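Local coordinates for WbbM protein (Klebsiella pneumoniae, PDB 6U4B) that acts as a bifunctional O-antigen polymerase, probably a glycosyltransferase in both of its halves, and binds magnesium in its family 8 part, at residues A[108-112]-A[113-117]; A[141-144]-A[145-149]; A[216-219]-A[220-224]; A[472-475]-A[476-479]. All coordinates share one frame; numbering follows the deposited sequence.

Contact 1 of 4, residues A[108-112]-A[113-117]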
loop_
_atom_site.group_PDB
_atom_site.type_symbol
_atom_site.label_atom_id
_atom_site.label_comp_id
_atom_site.label_asym_id
_atom_site.label_seq_id
_atom_site.Cartn_x
_atom_site.Cartn_y
_atom_site.Cartn_z
ATOM N N ASN A 108 34.565 -1.868 -48.009
ATOM C CA ASN A 108 35.785 -1.140 -48.338
ATOM C C ASN A 108 35.467 -0.165 -49.465
ATOM O O ASN A 108 35.234 -0.576 -50.605
ATOM C CB ASN A 108 36.892 -2.114 -48.731
ATOM C CG ASN A 108 38.162 -1.417 -49.184
ATOM O OD1 ASN A 108 38.306 -0.200 -49.058
ATOM N ND2 ASN A 108 39.101 -2.196 -49.706
ATOM N N PHE A 109 35.455 1.126 -49.144
ATOM C CA PHE A 109 35.169 2.170 -50.117
ATOM C C PHE A 109 36.425 2.768 -50.739
ATOM O O PHE A 109 36.311 3.667 -51.578
ATOM C CB PHE A 109 34.347 3.289 -49.464
ATOM C CG PHE A 109 33.053 2.823 -48.862
ATOM C CD1 PHE A 109 32.974 2.503 -47.517
ATOM C CD2 PHE A 109 31.915 2.706 -49.642
ATOM C CE1 PHE A 109 31.785 2.075 -46.961
ATOM C CE2 PHE A 109 30.721 2.277 -49.092
ATOM C CZ PHE A 109 30.655 1.961 -47.749
ATOM N N SER A 110 37.610 2.299 -50.356
ATOM C CA SER A 110 38.846 2.918 -50.809
ATOM C C SER A 110 39.206 2.453 -52.217
ATOM O O SER A 110 38.672 1.467 -52.735
ATOM C CB SER A 110 39.994 2.604 -49.850
ATOM O OG SER A 110 40.503 1.300 -50.070
ATOM N N GLU A 111 40.138 3.185 -52.835
ATOM C CA GLU A 111 40.568 2.858 -54.193
ATOM C C GLU A 111 41.207 1.478 -54.258
ATOM O O GLU A 111 40.994 0.733 -55.222
ATOM C CB GLU A 111 41.539 3.923 -54.703
ATOM C CG GLU A 111 40.893 5.271 -54.966
ATOM C CD GLU A 111 40.032 5.266 -56.212
ATOM O OE1 GLU A 111 40.563 5.562 -57.303
ATOM O OE2 GLU A 111 38.828 4.953 -56.102
ATOM N N LYS A 112 41.997 1.120 -53.249
ATOM C CA LYS A 112 42.597 -0.208 -53.202
ATOM C C LYS A 112 41.523 -1.237 -52.873
ATOM O O LYS A 112 41.034 -1.300 -51.740
ATOM C CB LYS A 112 43.726 -0.257 -52.177
ATOM C CG LYS A 112 44.225 -1.670 -51.919
ATOM C CD LYS A 112 45.506 -1.697 -51.108
ATOM C CE LYS A 112 45.959 -3.131 -50.884
ATOM N NZ LYS A 112 47.351 -3.217 -50.375
ATOM N N GLN A 113 41.140 -2.032 -53.870
ATOM C CA GLN A 113 40.266 -3.180 -53.672
ATOM C C GLN A 113 41.045 -4.488 -53.709
ATOM O O GLN A 113 40.483 -5.546 -54.010
ATOM C CB GLN A 113 39.151 -3.184 -54.716
ATOM C CG GLN A 113 38.222 -1.985 -54.618
ATOM C CD GLN A 113 37.305 -2.058 -53.408
ATOM O OE1 GLN A 113 36.955 -3.145 -52.949
ATOM N NE2 GLN A 113 36.913 -0.900 -52.887
ATOM N N THR A 114 42.337 -4.429 -53.387
ATOM C CA THR A 114 43.259 -5.547 -53.536
ATOM C C THR A 114 43.809 -6.014 -52.188
ATOM O O THR A 114 44.905 -6.574 -52.120
ATOM C CB THR A 114 44.407 -5.167 -54.472
ATOM O OG1 THR A 114 43.965 -4.159 -55.388
ATOM C CG2 THR A 114 44.886 -6.381 -55.257
ATOM N N PHE A 115 43.071 -5.781 -51.106
ATOM C CA PHE A 115 43.518 -6.230 -49.796
ATOM C C PHE A 115 43.432 -7.748 -49.692
ATOM O O PHE A 115 42.581 -8.391 -50.315
ATOM C CB PHE A 115 42.688 -5.580 -48.686
ATOM C CG PHE A 115 42.996 -4.124 -48.471
ATOM C CD1 PHE A 115 44.094 -3.741 -47.718
ATOM C CD2 PHE A 115 42.184 -3.141 -49.013
ATOM C CE1 PHE A 115 44.383 -2.403 -47.517
ATOM C CE2 PHE A 115 42.466 -1.803 -48.815
ATOM C CZ PHE A 115 43.567 -1.434 -48.065
ATOM N N SER A 116 44.329 -8.313 -48.886
ATOM C CA SER A 116 44.358 -9.755 -48.669
ATOM C C SER A 116 43.024 -10.243 -48.110
ATOM O O SER A 116 42.578 -9.787 -47.051
ATOM C CB SER A 116 45.494 -10.116 -47.712
ATOM O OG SER A 116 46.612 -9.269 -47.893
ATOM N N GLU A 117 42.389 -11.165 -48.828
ATOM C CA GLU A 117 41.151 -11.793 -48.389
ATOM C C GLU A 117 41.438 -13.218 -47.943
ATOM O O GLU A 117 42.491 -13.789 -48.238
ATOM C CB GLU A 117 40.093 -11.774 -49.501
ATOM C CG GLU A 117 39.577 -10.379 -49.830
ATOM C CD GLU A 117 38.596 -10.359 -50.987
ATOM O OE1 GLU A 117 38.437 -9.290 -51.622
ATOM O OE2 GLU A 117 37.989 -11.412 -51.261
#

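Contact 2 of 4, residues A[141-144]-A[145-149]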
loop_
_atom_site.group_PDB
_atom_site.type_symbol
_atom_site.label_atom_id
_atom_site.label_comp_id
_atom_site.label_asym_id
_atom_site.label_seq_id
_atom_site.Cartn_x
_atom_site.Cartn_y
_atom_site.Cartn_z
ATOM N N GLU A 141 34.861 11.656 -47.262
ATOM C CA GLU A 141 35.519 11.948 -48.534
ATOM C C GLU A 141 35.660 10.697 -49.394
ATOM O O GLU A 141 35.347 10.719 -50.590
ATOM C CB GLU A 141 36.889 12.582 -48.290
ATOM C CG GLU A 141 36.845 14.016 -47.808
ATOM C CD GLU A 141 37.931 14.863 -48.439
ATOM O OE1 GLU A 141 37.793 15.215 -49.629
ATOM O OE2 GLU A 141 38.933 15.159 -47.753
ATOM N N THR A 142 36.138 9.597 -48.807
ATOM C CA THR A 142 36.372 8.390 -49.594
ATOM C C THR A 142 35.061 7.742 -50.019
ATOM O O THR A 142 34.958 7.207 -51.129
ATOM C CB THR A 142 37.226 7.402 -48.802
ATOM O OG1 THR A 142 38.428 8.048 -48.365
ATOM C CG2 THR A 142 37.596 6.211 -49.673
ATOM N N ILE A 143 34.048 7.782 -49.153
ATOM C CA ILE A 143 32.759 7.194 -49.499
ATOM C C ILE A 143 32.067 8.008 -50.585
ATOM O O ILE A 143 31.382 7.447 -51.451
ATOM C CB ILE A 143 31.890 7.055 -48.233
ATOM C CG1 ILE A 143 32.489 5.999 -47.301
ATOM C CG2 ILE A 143 30.453 6.702 -48.587
ATOM C CD1 ILE A 143 31.727 5.807 -46.010
ATOM N N GLN A 144 32.248 9.332 -50.581
ATOM C CA GLN A 144 31.601 10.171 -51.587
ATOM C C GLN A 144 32.185 9.936 -52.976
ATOM O O GLN A 144 31.440 9.853 -53.961
ATOM C CB GLN A 144 31.716 11.644 -51.196
ATOM C CG GLN A 144 30.671 12.099 -50.187
ATOM C CD GLN A 144 29.626 13.007 -50.804
ATOM O OE1 GLN A 144 29.951 13.916 -51.571
ATOM N NE2 GLN A 144 28.362 12.762 -50.476
ATOM N N ARG A 145 33.512 9.831 -53.081
ATOM C CA ARG A 145 34.121 9.564 -54.381
ATOM C C ARG A 145 33.801 8.157 -54.873
ATOM O O ARG A 145 33.787 7.910 -56.084
ATOM C CB ARG A 145 35.637 9.768 -54.317
ATOM C CG ARG A 145 36.084 11.221 -54.210
ATOM C CD ARG A 145 37.433 11.431 -54.893
ATOM N NE ARG A 145 37.857 12.828 -54.875
ATOM C CZ ARG A 145 38.858 13.316 -55.603
ATOM N NH1 ARG A 145 39.540 12.522 -56.417
ATOM N NH2 ARG A 145 39.173 14.602 -55.521
ATOM N N CYS A 146 33.536 7.228 -53.957
ATOM C CA CYS A 146 33.254 5.859 -54.366
ATOM C C CYS A 146 31.857 5.725 -54.959
ATOM O O CYS A 146 31.627 4.836 -55.789
ATOM C CB CYS A 146 33.423 4.921 -53.175
ATOM S SG CYS A 146 33.342 3.159 -53.555
ATOM N N VAL A 147 30.923 6.592 -54.558
ATOM C CA VAL A 147 29.533 6.498 -54.996
ATOM C C VAL A 147 29.227 7.439 -56.162
ATOM O O VAL A 147 28.059 7.590 -56.532
ATOM C CB VAL A 147 28.556 6.757 -53.840
ATOM C CG1 VAL A 147 28.819 5.832 -52.675
ATOM C CG2 VAL A 147 28.620 8.222 -53.424
ATOM N N GLU A 148 30.250 8.057 -56.760
ATOM C CA GLU A 148 30.108 9.160 -57.716
ATOM C C GLU A 148 28.960 8.969 -58.709
ATOM O O GLU A 148 27.882 9.550 -58.543
ATOM C CB GLU A 148 31.408 9.358 -58.493
ATOM C CG GLU A 148 31.809 10.814 -58.626
ATOM C CD GLU A 148 30.647 11.715 -59.037
ATOM O OE1 GLU A 148 30.056 11.483 -60.113
ATOM O OE2 GLU A 148 30.318 12.657 -58.281
ATOM N N GLY A 149 29.173 8.157 -59.743
ATOM C CA GLY A 149 28.139 7.916 -60.734
ATOM C C GLY A 149 27.570 6.514 -60.668
ATOM O O GLY A 149 27.130 5.968 -61.683
#

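Contact 3 of 4, residues A[216-219]-A[220-224]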
loop_
_atom_site.group_PDB
_atom_site.type_symbol
_atom_site.label_atom_id
_atom_site.label_comp_id
_atom_site.label_asym_id
_atom_site.label_seq_id
_atom_site.Cartn_x
_atom_site.Cartn_y
_atom_site.Cartn_z
ATOM N N PHE A 216 24.619 -2.933 -48.314
ATOM C CA PHE A 216 24.645 -2.262 -49.607
ATOM C C PHE A 216 24.601 -0.756 -49.396
ATOM O O PHE A 216 24.289 -0.269 -48.308
ATOM C CB PHE A 216 23.476 -2.707 -50.499
ATOM C CG PHE A 216 22.114 -2.479 -49.887
ATOM C CD1 PHE A 216 21.426 -3.521 -49.287
ATOM C CD2 PHE A 216 21.521 -1.225 -49.916
ATOM C CE1 PHE A 216 20.173 -3.317 -48.728
ATOM C CE2 PHE A 216 20.273 -1.014 -49.359
ATOM C CZ PHE A 216 19.597 -2.061 -48.765
ATOM N N VAL A 217 24.927 -0.032 -50.463
ATOM C CA VAL A 217 24.659 1.395 -50.588
ATOM C C VAL A 217 24.008 1.605 -51.947
ATOM O O VAL A 217 24.555 1.175 -52.969
ATOM C CB VAL A 217 25.937 2.249 -50.469
ATOM C CG1 VAL A 217 25.580 3.730 -50.403
ATOM C CG2 VAL A 217 26.766 1.835 -49.260
ATOM N N MET A 218 22.842 2.246 -51.968
ATOM C CA MET A 218 22.156 2.471 -53.231
ATOM C C MET A 218 21.560 3.871 -53.264
ATOM O O MET A 218 21.437 4.547 -52.239
ATOM C CB MET A 218 21.070 1.420 -53.488
ATOM C CG MET A 218 19.955 1.404 -52.470
ATOM S SD MET A 218 18.695 0.190 -52.905
ATOM C CE MET A 218 19.638 -1.329 -52.832
ATOM N N ARG A 219 21.198 4.294 -54.474
ATOM C CA ARG A 219 20.665 5.627 -54.697
ATOM C C ARG A 219 19.313 5.790 -54.012
ATOM O O ARG A 219 18.552 4.832 -53.844
ATOM C CB ARG A 219 20.536 5.899 -56.198
ATOM C CG ARG A 219 20.238 7.349 -56.546
ATOM C CD ARG A 219 21.393 7.990 -57.292
ATOM N NE ARG A 219 21.470 7.533 -58.677
ATOM C CZ ARG A 219 22.355 7.979 -59.562
ATOM N NH1 ARG A 219 22.350 7.510 -60.803
ATOM N NH2 ARG A 219 23.248 8.894 -59.209
ATOM N N LYS A 220 19.026 7.034 -53.619
ATOM C CA LYS A 220 17.815 7.351 -52.866
ATOM C C LYS A 220 16.558 6.836 -53.562
ATOM O O LYS A 220 15.679 6.242 -52.927
ATOM C CB LYS A 220 17.732 8.863 -52.655
ATOM C CG LYS A 220 16.408 9.379 -52.120
ATOM C CD LYS A 220 16.413 10.901 -52.121
ATOM C CE LYS A 220 15.027 11.482 -51.898
ATOM N NZ LYS A 220 15.007 12.953 -52.140
ATOM N N ASP A 221 16.460 7.047 -54.876
ATOM C CA ASP A 221 15.264 6.623 -55.599
ATOM C C ASP A 221 15.207 5.107 -55.748
ATOM O O ASP A 221 14.122 4.515 -55.703
ATOM C CB ASP A 221 15.209 7.309 -56.960
ATOM C CG ASP A 221 14.858 8.778 -56.849
ATOM O OD1 ASP A 221 13.976 9.120 -56.027
ATOM O OD2 ASP A 221 15.460 9.596 -57.581
ATOM N N ILE A 222 16.360 4.460 -55.921
ATOM C CA ILE A 222 16.381 3.003 -55.978
ATOM C C ILE A 222 16.045 2.409 -54.615
ATOM O O ILE A 222 15.409 1.349 -54.530
ATOM C CB ILE A 222 17.748 2.515 -56.496
ATOM C CG1 ILE A 222 18.029 3.104 -57.882
ATOM C CG2 ILE A 222 17.796 0.997 -56.556
ATOM C CD1 ILE A 222 19.267 2.542 -58.553
ATOM N N PHE A 223 16.454 3.076 -53.534
ATOM C CA PHE A 223 16.163 2.571 -52.196
ATOM C C PHE A 223 14.668 2.599 -51.899
ATOM O O PHE A 223 14.127 1.642 -51.332
ATOM C CB PHE A 223 16.934 3.381 -51.152
ATOM C CG PHE A 223 16.485 3.138 -49.740
ATOM C CD1 PHE A 223 16.876 1.996 -49.061
ATOM C CD2 PHE A 223 15.677 4.056 -49.089
ATOM C CE1 PHE A 223 16.466 1.771 -47.760
ATOM C CE2 PHE A 223 15.264 3.838 -47.788
ATOM C CZ PHE A 223 15.661 2.694 -47.122
ATOM N N VAL A 224 13.984 3.685 -52.267
ATOM C CA VAL A 224 12.550 3.780 -52.011
ATOM C C VAL A 224 11.787 2.746 -52.829
ATOM O O VAL A 224 10.889 2.068 -52.314
ATOM C CB VAL A 224 12.046 5.207 -52.295
ATOM C CG1 VAL A 224 10.525 5.230 -52.379
ATOM C CG2 VAL A 224 12.524 6.154 -51.218
#

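Contact 4 of 4, residues A[472-475]-A[476-479]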
loop_
_atom_site.group_PDB
_atom_site.type_symbol
_atom_site.label_atom_id
_atom_site.label_comp_id
_atom_site.label_asym_id
_atom_site.label_seq_id
_atom_site.Cartn_x
_atom_site.Cartn_y
_atom_site.Cartn_z
ATOM N N PHE A 472 38.213 8.497 1.948
ATOM C CA PHE A 472 36.774 8.645 1.789
ATOM C C PHE A 472 36.129 7.316 1.413
ATOM O O PHE A 472 36.756 6.453 0.791
ATOM C CB PHE A 472 36.434 9.702 0.727
ATOM C CG PHE A 472 36.836 9.317 -0.675
ATOM C CD1 PHE A 472 35.998 8.546 -1.469
ATOM C CD2 PHE A 472 38.042 9.745 -1.206
ATOM C CE1 PHE A 472 36.362 8.194 -2.755
ATOM C CE2 PHE A 472 38.410 9.399 -2.492
ATOM C CZ PHE A 472 37.571 8.623 -3.266
ATOM N N GLN A 473 34.859 7.174 1.781
ATOM C CA GLN A 473 34.091 5.973 1.493
ATOM C C GLN A 473 33.438 6.086 0.119
ATOM O O GLN A 473 32.940 7.151 -0.258
ATOM C CB GLN A 473 33.034 5.751 2.576
ATOM C CG GLN A 473 32.834 4.297 2.960
ATOM C CD GLN A 473 31.919 3.561 2.006
ATOM O OE1 GLN A 473 30.882 4.084 1.597
ATOM N NE2 GLN A 473 32.298 2.341 1.645
ATOM N N ALA A 474 33.441 4.982 -0.625
ATOM C CA ALA A 474 33.001 4.973 -2.016
ATOM C C ALA A 474 31.527 4.615 -2.185
ATOM O O ALA A 474 31.076 4.436 -3.322
ATOM C CB ALA A 474 33.858 4.002 -2.835
ATOM N N GLY A 475 30.772 4.508 -1.090
ATOM C CA GLY A 475 29.369 4.137 -1.184
ATOM C C GLY A 475 28.478 5.219 -1.756
ATOM O O GLY A 475 27.355 4.923 -2.174
ATOM N N ILE A 476 28.945 6.465 -1.768
ATOM C CA ILE A 476 28.226 7.551 -2.425
ATOM C C ILE A 476 29.252 8.588 -2.872
ATOM O O ILE A 476 30.059 9.072 -2.071
ATOM C CB ILE A 476 27.132 8.143 -1.509
ATOM C CG1 ILE A 476 26.214 9.090 -2.287
ATOM C CG2 ILE A 476 27.713 8.832 -0.275
ATOM C CD1 ILE A 476 24.930 9.432 -1.534
ATOM N N ILE A 477 29.267 8.892 -4.168
ATOM C CA ILE A 477 30.288 9.752 -4.755
ATOM C C ILE A 477 29.632 10.679 -5.766
ATOM O O ILE A 477 28.919 10.220 -6.663
ATOM C CB ILE A 477 31.403 8.941 -5.448
ATOM C CG1 ILE A 477 32.001 7.892 -4.510
ATOM C CG2 ILE A 477 32.489 9.872 -5.954
ATOM C CD1 ILE A 477 32.970 6.949 -5.192
ATOM N N VAL A 478 29.890 11.976 -5.639
ATOM C CA VAL A 478 29.531 12.937 -6.674
ATOM C C VAL A 478 30.733 13.077 -7.598
ATOM O O VAL A 478 31.764 13.634 -7.213
ATOM C CB VAL A 478 29.125 14.292 -6.085
ATOM C CG1 VAL A 478 28.694 15.234 -7.202
ATOM C CG2 VAL A 478 28.008 14.114 -5.067
ATOM N N PHE A 479 30.605 12.563 -8.815
ATOM C CA PHE A 479 31.677 12.657 -9.793
ATOM C C PHE A 479 31.638 14.016 -10.480
ATOM O O PHE A 479 30.602 14.419 -11.018
ATOM C CB PHE A 479 31.557 11.541 -10.832
ATOM C CG PHE A 479 32.030 10.201 -10.344
ATOM C CD1 PHE A 479 31.253 9.445 -9.484
ATOM C CD2 PHE A 479 33.249 9.693 -10.759
ATOM C CE1 PHE A 479 31.689 8.211 -9.040
ATOM C CE2 PHE A 479 33.688 8.461 -10.320
ATOM C CZ PHE A 479 32.908 7.718 -9.460
HETATM O O HOH W 1 30.856 8.510 0.519
#

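Contact 1 of 4, residues A[108-112]-A[113-117]
The backbone from Asn-108 to Phe-115 follows no regular helix or strand and curls so that the carbonyls of Asn-108 and Ser-110 both reach the side-chain amide of Gln-113. The bond from Gln-113 NE2 to Asn-108 O is 2.9 Å long and almost straight (171° at the hydrogen), and the acceptor lies in the plane of the donating amide. The second, from Gln-113 NE2 to Ser-110 O at 3.0 Å, is more bent (134°) but enters in the plane of the Ser-110 carbonyl. A kink in the Gln-113 chain (chi2 -72°) folds NE2 back to these acceptors, and OE1 takes a bond from the backbone N of Gln-281 on strand 277-285, which fixes the amide's flip. Within the same loop Asn-108 makes an Asx turn: its OD1 accepts from Ser-110 N at 2.9 Å, above the carbonyl plane, and from Ser-110 OG at 2.8 Å, on a lone pair. Asn-108 ND2 donates to Lys-112 O at 2.9 Å and also to Gln-281 OE1, while meeting the edge of Phe-115 3.3 Å from CD2. Lys-112, fully extended, crosses the Phe-115 ring at about a right angle. Lys-112 CE sits over the centre of the Phe-115 ring, 3.8 Å from its centroid, in a CH-pi contact; NZ continues outward as an off-centre cation-pi partner. Phe-136 meets the same ring edge-to-face.

Contact 2 of 4, residues A[141-144]-A[145-149]
Val-147 folds back on Ile-143 and Gln-144 where helix 140-146 ends. Val-147 CB stands 3.8 Å from Ile-143 O. From there the side chain forks: Val-147 CG1, placed anti to its own carbonyl carbon (chi1 -55°), lies 3.3 Å from Ile-143 O and comes up to the Ile-143 side chain, 4.5 Å from CG2. The other branch, Val-147 CG2, rests 3.3 Å from Gln-144 O; both methyls lie against the carbonyl of Ile-143, and CG2 also against that of Gln-144. The backbone shows the helix giving out beneath them. Arg-145 N still makes a regular, nearly straight bond to Glu-141 O (3.2 Å, 165°), and Cys-146 N bonds to Thr-142 O at 3.2 Å. Val-147 N divides itself between Ile-143 O and Gln-144 O in two weak bonds, and Val-147 is the first residue to leave helical angles. One flank of the turn is apolar and buried: Ile-143 and Val-147 lean on Val-29 of strand 29-35, and Cys-146 packs with Val-147 on Leu-153. Toward the outer flank, Arg-145 lays CG 3.7 Å from Glu-141 O before the chain turns outward. This is the frayed C-terminal turn of a sheet-packed helix, set in a beta-alpha-beta crossover between strands 122-125 and 152-159, which run parallel in one sheet with strand 277-285 between them.

Contact 3 of 4, residues A[216-219]-A[220-224]
Arg-219 O takes the bond from Phe-223 N at 2.8 Å, with an N-H...O angle of 151° and the donor nearly along the C=O axis. Arg-219 holds the N-cap position, and this bond closes the first turn of helix 220-240 directly against the end of strand 216-219; the two short axes come within 5.2 Å at 107°. Met-218 fills the corner thus made. Met-218 CG lies between backbone N and carbonyl carbon (chi1 62°), which lifts the thioether toward the helix: Met-218 CG meets Phe-223 CB at 3.8 Å, and Met-218 SD touches Phe-223 CA at 3.5 Å and Ile-222 CG2 at 3.8 Å. A bend at the last torsion turns Met-218 CE over one face of the Phe-216 ring, 3.4 Å above its plane and offset toward the rim. Arg-219 CB comes within 4.1 Å of Ile-222 CG1, and the Arg-219 guanidinium reaches a salt bridge with Asp-151. Helix 253-272 adds Phe-262 beside Met-218 and Tyr-265 beside Ile-222. The passage from strand straight into helix is a beta-alpha junction, here with Met-218 wedged in its angle and leading out of a strand that pairs antiparallel with 97-102 and 152-159.

Contact 4 of 4, residues A[472-475]-A[476-479]
Ile-477 turns its CD1 back under Ala-474 and toward Phe-472, and this apolar side of the corner is the tight one. Ile-477 CD1 lies 3.9 Å from Ala-474 CB and 3.7 Å from Ala-474 O, and it meets the Phe-472 ring more loosely at the edge, 4.4 Å from CE1. CG1 of Ile-477, anti to its own carbonyl carbon (chi1 -53°), steers the chain there, and Met-510 of helix 505-513 closes over all three residues. On the looser side the two segments meet through a water. Gln-473 O and Ile-476 O stand 3.9 Å apart, and one water donates to both, at 2.6 Å to Gln-473 O and 2.8 Å to Ile-476 O, bridging the mouth of the bend. Between these sides the chain turns at residues 474-476, joining strands 472-473 and 477-479, which both pair antiparallel with strand 428-432; this is consistent with the GT-A fold of family 8 glycosyltransferases. The corner lies against the metal site: Gly-475 makes a backbone bond with Asp-406, which binds magnesium along with Asp-408 and His-560, and Gln-473 packs on His-560. The Gln-473 side chain curls over the turn so that OE1 accepts from Gly-475 N at 2.7 Å, a bent bond (136°) arriving from above the carbonyl plane. Asn-526 ND2 grips the same oxygen.

In the fold
Contacts 1, 2 and 3 share the DUF4422 region, whereas contact 4 lies in the family 8 region, its centre 50 to 52 Å from theirs. Phe-109 ties the first three together: Phe-109 CD1 packs on Ile-143 CG1 at 3.5 Å, and Phe-109 CE2 reaches Val-217 CG2 at 4.0 Å. Contacts 1, 2 and 3 are partly buried, each mixing core residues with exposed ones, while contact 4 is buried. Contact 1 works by side-chain amides in an irregular loop, contact 2 by a helix's own backbone bonds, contact 3 by a helix start and a thioether. Contact 4 alone adjoins a metal site, and a water also joins its two segments.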